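Putative cathepsin d (Ixodes ricinus, PDB 5N7Q) probably cleaves proteins internally as an aspartic endopeptidase of the pepsin-like A1 family, and binds the inhibitor pepstatin A. Local coordinates at residues 223-237 against 303-317. Sequence-based numbering, arbitrary orientation.
Sequences EAIADTGTSLITGPP and MGLEMPQPLWILGDV
W312 carries G235 and P236 on one face of its indole: CD of P236 sits over the five-membered ring, 3.6 Å from its centroid and 14° off the normal, and CA of G235 lies over the six-membered ring, both as CH-pi contacts. In the ring plane, I233 CG2 meets CE3 at one edge and the carbonyl O of E223 lies at another. That carbonyl also takes the backbone N-H of W312, starting a parallel ladder that ends where D227 N reaches L314 O at 2.9 Å, almost straight at 177°. On its other side, strand 312-314 pairs antiparallel with 233-235, which in turn runs parallel to 303-304. This is the psi-shaped arrangement of pepsin-like lobes, and its Asp-Thr-Gly loop carries D227, the predicted catalytic aspartate, facing D36 of the other lobe and hydrogen-bonded through OD2 to the bound inhibitor. The D227 carboxylate is met from above its plane by G229 N, 2.9 Å from OD1 in an Asx turn, and by the T230 hydroxyl, which donates to OD2. In I313, chi1 of -60° sets CG1 beside the backbone N and turns CG2 anti to it, toward the D227 loop, where CG2 packs 3.5 Å from D227 CB and also touches T230. The other branch, I313 CG1, lies beside I225 CD1, while T234 OG1 presses against I313 CB at 3.2 Å. A water accepts from T234 OG1 at 2.7 Å and donates to the backbone carbonyls of L305 and L311, linking them. Past G315, helix 316-319 begins with D316 N bonded to T230 O at 2.8 Å, and V317 sets CG1 against I233 CD1 and CG2 against L232.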
ATOM      1  N   GLU A 223      17.786   2.450   2.429  1.00 10.25           N
ATOM      2  CA  GLU A 223      16.902   1.494   1.730  0.50  9.99           C
ATOM      3  C   GLU A 223      15.461   1.955   1.968  1.00  9.60           C
ATOM      4  O   GLU A 223      15.144   2.552   3.013  1.00 10.05           O
ATOM      5  CB  GLU A 223      17.077   0.029   2.221  0.50 10.14           C
ATOM      6  CG  GLU A 223      18.339  -0.763   1.792  0.50 10.37           C
ATOM      7  CD  GLU A 223      18.332  -1.320   0.345  0.50 10.55           C
ATOM      8  OE1 GLU A 223      17.747  -2.430   0.029  0.50  8.15           O
ATOM      9  OE2 GLU A 223      19.025  -0.664  -0.470  0.50 11.20           O
ATOM     10  N   ALA A 224      14.578   1.669   1.014  1.00  8.66           N
ATOM     11  CA  ALA A 224      13.166   2.010   1.092  1.00  8.35           C
ATOM     12  C   ALA A 224      12.338   0.964   0.368  1.00  7.80           C
ATOM     13  O   ALA A 224      12.844   0.194  -0.435  1.00  7.77           O
ATOM     14  CB  ALA A 224      12.902   3.368   0.442  1.00  8.19           C
ATOM     15  N   ILE A 225      11.034   0.975   0.621  1.00  7.72           N
ATOM     16  CA  ILE A 225      10.056   0.172  -0.151  1.00  7.26           C
ATOM     17  C   ILE A 225       8.934   1.069  -0.635  1.00  7.33           C
ATOM     18  O   ILE A 225       8.638   2.102  -0.001  1.00  7.75           O
ATOM     19  CB  ILE A 225       9.503  -1.046   0.660  1.00  7.19           C
ATOM     20  CG1 ILE A 225       8.519  -0.602   1.765  1.00  7.55           C
ATOM     21  CG2 ILE A 225      10.676  -1.837   1.265  1.00  7.25           C
ATOM     22  CD1 ILE A 225       7.834  -1.742   2.501  1.00  8.16           C
ATOM     23  N   ALA A 226       8.288   0.671  -1.714  1.00  7.10           N
ATOM     24  CA  ALA A 226       7.076   1.332  -2.195  1.00  7.24           C
ATOM     25  C   ALA A 226       5.882   0.496  -1.752  1.00  7.38           C
ATOM     26  O   ALA A 226       5.731  -0.623  -2.195  1.00  7.15           O
ATOM     27  CB  ALA A 226       7.109   1.474  -3.695  1.00  7.48           C
ATOM     28  N   ASP A 227       5.074   1.024  -0.837  1.00  7.08           N
ATOM     29  CA  ASP A 227       4.004   0.239  -0.194  1.00  7.41           C
ATOM     30  C   ASP A 227       2.659   0.938  -0.256  1.00  7.46           C
ATOM     31  O   ASP A 227       2.367   1.812   0.554  1.00  7.62           O
ATOM     32  CB  ASP A 227       4.341  -0.070   1.249  1.00  7.79           C
ATOM     33  CG  ASP A 227       3.339  -0.978   1.886  1.00  8.37           C
ATOM     34  OD1 ASP A 227       2.415  -1.459   1.196  1.00  9.39           O
ATOM     35  OD2 ASP A 227       3.483  -1.250   3.105  1.00  8.64           O
ATOM     36  N   THR A 228       1.837   0.510  -1.205  1.00  7.94           N
ATOM     37  CA  THR A 228       0.487   1.048  -1.350  1.00  8.54           C
ATOM     38  C   THR A 228      -0.421   0.824  -0.135  1.00  8.99           C
ATOM     39  O   THR A 228      -1.441   1.491  -0.003  1.00 10.34           O
ATOM     40  CB  THR A 228      -0.195   0.435  -2.578  1.00  8.51           C
ATOM     41  OG1 THR A 228      -0.219  -0.978  -2.435  1.00  8.13           O
ATOM     42  CG2 THR A 228       0.524   0.776  -3.860  1.00  8.80           C
ATOM     43  N   GLY A 229      -0.092  -0.148   0.710  1.00  9.05           N
ATOM     44  CA  GLY A 229      -0.871  -0.461   1.900  1.00  8.83           C
ATOM     45  C   GLY A 229      -0.426   0.270   3.152  1.00  9.00           C
ATOM     46  O   GLY A 229      -0.892  -0.081   4.258  1.00  9.91           O
ATOM     47  N   THR A 230       0.513   1.221   3.011  1.00  7.90           N
ATOM     48  CA  THR A 230       0.904   2.086   4.126  1.00  8.37           C
ATOM     49  C   THR A 230       0.370   3.480   3.820  1.00  8.19           C
ATOM     50  O   THR A 230       0.526   3.972   2.696  1.00  8.51           O
ATOM     51  CB  THR A 230       2.429   2.052   4.337  1.00  8.73           C
ATOM     52  OG1 THR A 230       2.724   0.779   4.944  1.00  9.61           O
ATOM     53  CG2 THR A 230       2.930   3.185   5.245  1.00  9.36           C
ATOM     54  N   SER A 231      -0.243   4.138   4.817  1.00  8.01           N
ATOM     55  CA  SER A 231      -0.834   5.447   4.575  1.00  8.30           C
ATOM     56  C   SER A 231       0.207   6.561   4.433  1.00  8.14           C
ATOM     57  O   SER A 231       0.102   7.454   3.578  1.00  7.62           O
ATOM     58  CB  SER A 231      -1.729   5.830   5.749  1.00  8.38           C
ATOM     59  OG  SER A 231      -2.750   4.863   5.957  1.00  8.97           O
ATOM     60  N   LEU A 232       1.175   6.557   5.338  1.00  8.67           N
ATOM     61  CA  LEU A 232       2.126   7.648   5.485  1.00  8.97           C
ATOM     62  C   LEU A 232       3.480   7.260   4.897  1.00  9.22           C
ATOM     63  O   LEU A 232       3.574   6.348   4.059  1.00  9.35           O
ATOM     64  CB  LEU A 232       2.219   8.069   6.968  1.00  9.33           C
ATOM     65  CG  LEU A 232       0.902   8.428   7.635  1.00  9.52           C
ATOM     66  CD1 LEU A 232       1.190   8.913   9.056  1.00 10.14           C
ATOM     67  CD2 LEU A 232       0.089   9.448   6.845  1.00  9.62           C
ATOM     68  N   ILE A 233       4.518   7.991   5.271  1.00  8.76           N
ATOM     69  CA  ILE A 233       5.901   7.591   5.049  1.00  8.19           C
ATOM     70  C   ILE A 233       6.434   7.189   6.398  1.00  8.29           C
ATOM     71  O   ILE A 233       6.302   7.956   7.368  1.00  8.86           O
ATOM     72  CB  ILE A 233       6.730   8.703   4.397  1.00  8.06           C
ATOM     73  CG1 ILE A 233       6.234   8.943   2.972  1.00  8.01           C
ATOM     74  CG2 ILE A 233       8.235   8.392   4.454  1.00  8.14           C
ATOM     75  CD1 ILE A 233       6.807  10.138   2.287  1.00  8.21           C
ATOM     76  N   THR A 234       7.035   6.020   6.482  1.00  8.83           N
ATOM     77  CA  THR A 234       7.701   5.591   7.722  1.00  8.75           C
ATOM     78  C   THR A 234       9.183   5.656   7.499  1.00  9.23           C
ATOM     79  O   THR A 234       9.665   5.553   6.374  1.00  9.45           O
ATOM     80  CB  THR A 234       7.302   4.205   8.233  1.00  9.01           C
ATOM     81  OG1 THR A 234       7.976   3.181   7.482  1.00  9.57           O
ATOM     82  CG2 THR A 234       5.781   3.960   8.093  1.00  9.19           C
ATOM     83  N   GLY A 235       9.911   5.845   8.587  1.00  9.61           N
ATOM     84  CA  GLY A 235      11.361   5.796   8.545  1.00  9.77           C
ATOM     85  C   GLY A 235      11.991   5.361   9.848  1.00  9.90           C
ATOM     86  O   GLY A 235      11.302   5.209  10.852  1.00 10.96           O
ATOM     87  N   PRO A 236      13.321   5.197   9.839  1.00 10.53           N
ATOM     88  CA  PRO A 236      14.050   4.921  11.072  1.00 10.72           C
ATOM     89  C   PRO A 236      13.673   5.969  12.131  1.00 10.84           C
ATOM     90  O   PRO A 236      13.749   7.161  11.833  1.00 10.21           O
ATOM     91  CB  PRO A 236      15.521   5.073  10.640  1.00 11.17           C
ATOM     92  CG  PRO A 236      15.521   4.755   9.184  1.00 11.28           C
ATOM     93  CD  PRO A 236      14.235   5.359   8.688  1.00 10.86           C
ATOM     94  N   PRO A 237      13.270   5.539  13.333  1.00 11.22           N
ATOM     95  CA  PRO A 237      12.782   6.506  14.336  1.00 11.44           C
ATOM     96  C   PRO A 237      13.702   7.678  14.636  1.00 11.79           C
ATOM     97  O   PRO A 237      13.250   8.805  14.740  1.00 12.52           O
ATOM     98  CB  PRO A 237      12.557   5.643  15.569  1.00 11.73           C
ATOM     99  CG  PRO A 237      12.200   4.319  15.024  1.00 12.39           C
ATOM    100  CD  PRO A 237      12.991   4.153  13.751  1.00 11.49           C
ATOM    101  N   MET A 303       6.352   9.181  10.025  1.00  8.88           N
ATOM    102  CA  MET A 303       6.229   8.453  11.266  1.00  9.14           C
ATOM    103  C   MET A 303       7.375   7.447  11.441  1.00  9.70           C
ATOM    104  O   MET A 303       7.888   6.890  10.486  1.00  9.22           O
ATOM    105  CB  MET A 303       4.870   7.775  11.358  1.00 10.16           C
ATOM    106  CG  MET A 303       4.590   6.780  10.258  1.00 10.85           C
ATOM    107  SD  MET A 303       3.083   5.819  10.527  1.00 12.41           S
ATOM    108  CE  MET A 303       3.604   4.541  11.642  1.00 12.23           C
ATOM    109  N   GLY A 304       7.746   7.178  12.675  1.00  9.58           N
ATOM    110  CA  GLY A 304       8.845   6.257  12.955  1.00 10.30           C
ATOM    111  C   GLY A 304       8.399   4.802  12.971  1.00 10.70           C
ATOM    112  O   GLY A 304       7.322   4.484  13.499  1.00 12.35           O
ATOM    113  N   LEU A 305       9.201   3.929  12.362  1.00 10.43           N
ATOM    114  CA  LEU A 305       8.944   2.486  12.391  1.00 11.14           C
ATOM    115  C   LEU A 305      10.276   1.749  12.263  1.00 11.57           C
ATOM    116  O   LEU A 305      10.969   1.871  11.267  1.00 11.19           O
ATOM    117  CB  LEU A 305       7.963   2.051  11.287  1.00 11.74           C
ATOM    118  CG  LEU A 305       7.642   0.552  11.277  1.00 13.60           C
ATOM    119  CD1 LEU A 305       7.056   0.046  12.589  1.00 14.83           C
ATOM    120  CD2 LEU A 305       6.707   0.189  10.131  1.00 13.77           C
ATOM    121  N   GLU A 306      10.628   0.998  13.305  1.00 13.06           N
ATOM    122  CA  GLU A 306      11.839   0.223  13.298  1.00 16.11           C
ATOM    123  C   GLU A 306      11.591  -1.058  12.520  1.00 16.68           C
ATOM    124  O   GLU A 306      10.761  -1.873  12.916  1.00 19.94           O
ATOM    125  CB  GLU A 306      12.286  -0.116  14.715  1.00 19.57           C
ATOM    126  CG  GLU A 306      13.670  -0.739  14.759  1.00 23.88           C
ATOM    127  CD  GLU A 306      14.233  -0.922  16.158  1.00 28.77           C
ATOM    128  OE1 GLU A 306      15.318  -1.532  16.255  1.00 35.98           O
ATOM    129  OE2 GLU A 306      13.616  -0.471  17.151  1.00 35.23           O
ATOM    130  N   MET A 307      12.321  -1.232  11.429  1.00 17.05           N
ATOM    131  CA  MET A 307      12.248  -2.443  10.633  1.00 17.55           C
ATOM    132  C   MET A 307      13.469  -3.316  10.966  1.00 19.63           C
ATOM    133  O   MET A 307      14.435  -2.822  11.534  1.00 20.92           O
ATOM    134  CB  MET A 307      12.183  -2.074   9.160  1.00 16.89           C
ATOM    135  CG  MET A 307      10.906  -1.351   8.745  1.00 15.65           C
ATOM    136  SD  MET A 307       9.378  -2.319   8.826  1.00 16.68           S
ATOM    137  CE  MET A 307       9.531  -3.289   7.320  1.00 16.84           C
ATOM    138  N   PRO A 308      13.438  -4.610  10.608  1.00 22.32           N
ATOM    139  CA  PRO A 308      14.571  -5.517  10.916  1.00 23.91           C
ATOM    140  C   PRO A 308      15.921  -5.037  10.399  1.00 27.15           C
ATOM    141  O   PRO A 308      16.916  -5.063  11.133  1.00 28.72           O
ATOM    142  CB  PRO A 308      14.177  -6.813  10.232  1.00 23.67           C
ATOM    143  CG  PRO A 308      12.696  -6.784  10.187  1.00 22.41           C
ATOM    144  CD  PRO A 308      12.291  -5.337  10.045  1.00 21.93           C
ATOM    145  N   GLN A 309      15.939  -4.606   9.143  1.00 28.54           N
ATOM    146  CA  GLN A 309      17.009  -3.764   8.652  1.00 29.48           C
ATOM    147  C   GLN A 309      16.340  -2.425   8.352  1.00 25.92           C
ATOM    148  O   GLN A 309      15.268  -2.404   7.729  1.00 25.10           O
ATOM    149  CB  GLN A 309      17.699  -4.356   7.430  1.00 32.62           C
ATOM    150  CG  GLN A 309      18.435  -5.669   7.717  1.00 34.77           C
ATOM    151  CD  GLN A 309      17.514  -6.879   7.655  1.00 35.51           C
ATOM    152  OE1 GLN A 309      16.632  -6.954   6.796  1.00 37.69           O
ATOM    153  NE2 GLN A 309      17.706  -7.830   8.570  1.00 36.92           N
ATOM    154  N   PRO A 310      16.957  -1.319   8.809  1.00 24.05           N
ATOM    155  CA  PRO A 310      16.360   0.002   8.707  1.00 21.09           C
ATOM    156  C   PRO A 310      15.976   0.334   7.282  1.00 17.66           C
ATOM    157  O   PRO A 310      16.753   0.115   6.347  1.00 16.19           O
ATOM    158  CB  PRO A 310      17.453   0.954   9.188  1.00 23.57           C
ATOM    159  CG  PRO A 310      18.451   0.123   9.899  1.00 25.27           C
ATOM    160  CD  PRO A 310      18.307  -1.275   9.412  1.00 25.07           C
ATOM    161  N   LEU A 311      14.749   0.801   7.118  1.00 14.37           N
ATOM    162  CA  LEU A 311      14.331   1.299   5.831  1.00 14.21           C
ATOM    163  C   LEU A 311      13.170   2.244   5.975  1.00 12.59           C
ATOM    164  O   LEU A 311      12.573   2.395   7.047  1.00 13.40           O
ATOM    165  CB  LEU A 311      14.033   0.177   4.816  1.00 16.04           C
ATOM    166  CG  LEU A 311      12.919  -0.809   5.167  1.00 15.94           C
ATOM    167  CD1 LEU A 311      11.550  -0.228   4.872  1.00 16.16           C
ATOM    168  CD2 LEU A 311      13.042  -2.122   4.412  1.00 17.01           C
ATOM    169  N   TRP A 312      12.944   2.965   4.899  1.00 10.59           N
ATOM    170  CA  TRP A 312      11.827   3.882   4.796  1.00 10.32           C
ATOM    171  C   TRP A 312      10.727   3.213   4.014  1.00 10.04           C
ATOM    172  O   TRP A 312      10.978   2.592   2.965  1.00 11.09           O
ATOM    173  CB  TRP A 312      12.239   5.148   4.035  1.00 10.81           C
ATOM    174  CG  TRP A 312      13.292   5.983   4.743  1.00 11.17           C
ATOM    175  CD1 TRP A 312      14.627   5.712   4.840  1.00 11.65           C
ATOM    176  CD2 TRP A 312      13.092   7.242   5.419  1.00 11.19           C
ATOM    177  NE1 TRP A 312      15.273   6.717   5.527  1.00 12.23           N
ATOM    178  CE2 TRP A 312      14.355   7.664   5.901  1.00 11.55           C
ATOM    179  CE3 TRP A 312      11.970   8.049   5.657  1.00 11.67           C
ATOM    180  CZ2 TRP A 312      14.519   8.852   6.625  1.00 12.20           C
ATOM    181  CZ3 TRP A 312      12.140   9.226   6.370  1.00 12.56           C
ATOM    182  CH2 TRP A 312      13.410   9.620   6.830  1.00 12.29           C
ATOM    183  N   ILE A 313       9.506   3.306   4.510  1.00  9.14           N
ATOM    184  CA  ILE A 313       8.355   2.845   3.730  1.00  8.81           C
ATOM    185  C   ILE A 313       7.711   4.063   3.075  1.00  8.28           C
ATOM    186  O   ILE A 313       7.220   4.975   3.780  1.00  8.49           O
ATOM    187  CB  ILE A 313       7.308   2.103   4.574  1.00  9.36           C
ATOM    188  CG1 ILE A 313       7.895   0.843   5.256  1.00  9.55           C
ATOM    189  CG2 ILE A 313       6.123   1.733   3.686  1.00  9.11           C
ATOM    190  CD1 ILE A 313       6.930   0.127   6.198  1.00 10.14           C
ATOM    191  N   LEU A 314       7.740   4.092   1.756  1.00  7.75           N
ATOM    192  CA  LEU A 314       7.087   5.129   0.965  1.00  7.91           C
ATOM    193  C   LEU A 314       5.657   4.674   0.693  1.00  7.32           C
ATOM    194  O   LEU A 314       5.399   3.876  -0.181  1.00  6.91           O
ATOM    195  CB  LEU A 314       7.880   5.386  -0.316  1.00  8.53           C
ATOM    196  CG  LEU A 314       9.351   5.805  -0.148  1.00  9.11           C
ATOM    197  CD1 LEU A 314       9.963   6.190  -1.470  1.00  9.88           C
ATOM    198  CD2 LEU A 314       9.463   6.946   0.845  1.00  9.65           C
ATOM    199  N   GLY A 315       4.737   5.145   1.519  1.00  6.98           N
ATOM    200  CA  GLY A 315       3.320   4.838   1.420  1.00  7.12           C
ATOM    201  C   GLY A 315       2.576   5.887   0.621  1.00  6.88           C
ATOM    202  O   GLY A 315       3.169   6.575  -0.214  1.00  7.08           O
ATOM    203  N   ASP A 316       1.260   5.975   0.862  1.00  6.95           N
ATOM    204  CA  ASP A 316       0.359   6.732   0.005  1.00  7.51           C
ATOM    205  C   ASP A 316       0.713   8.222  -0.056  1.00  7.64           C
ATOM    206  O   ASP A 316       0.478   8.887  -1.060  1.00  7.75           O
ATOM    207  CB  ASP A 316      -1.097   6.567   0.444  1.00  8.02           C
ATOM    208  CG  ASP A 316      -1.568   5.118   0.491  1.00  8.34           C
ATOM    209  OD1 ASP A 316      -0.994   4.271  -0.260  1.00  8.37           O
ATOM    210  OD2 ASP A 316      -2.526   4.825   1.270  1.00  9.50           O
ATOM    211  N   VAL A 317       1.290   8.763   1.012  1.00  7.59           N
ATOM    212  CA  VAL A 317       1.774  10.160   0.970  1.00  7.77           C
ATOM    213  C   VAL A 317       2.714  10.414  -0.218  1.00  7.81           C
ATOM    214  O   VAL A 317       2.652  11.470  -0.857  1.00  7.35           O
ATOM    215  CB  VAL A 317       2.456  10.529   2.309  1.00  8.09           C
ATOM    216  CG1 VAL A 317       3.399  11.706   2.150  1.00  8.18           C
ATOM    217  CG2 VAL A 317       1.402  10.783   3.357  1.00  9.01           C
TER
HETATM  218  O   HOH W   1      18.221   2.150   5.219  1.00 17.68           O
HETATM  219  O   HOH W   2      -4.070   2.238   1.070  1.00 26.27           O
HETATM  220  O   HOH W   3      10.342   2.476   8.543  1.00 11.71           O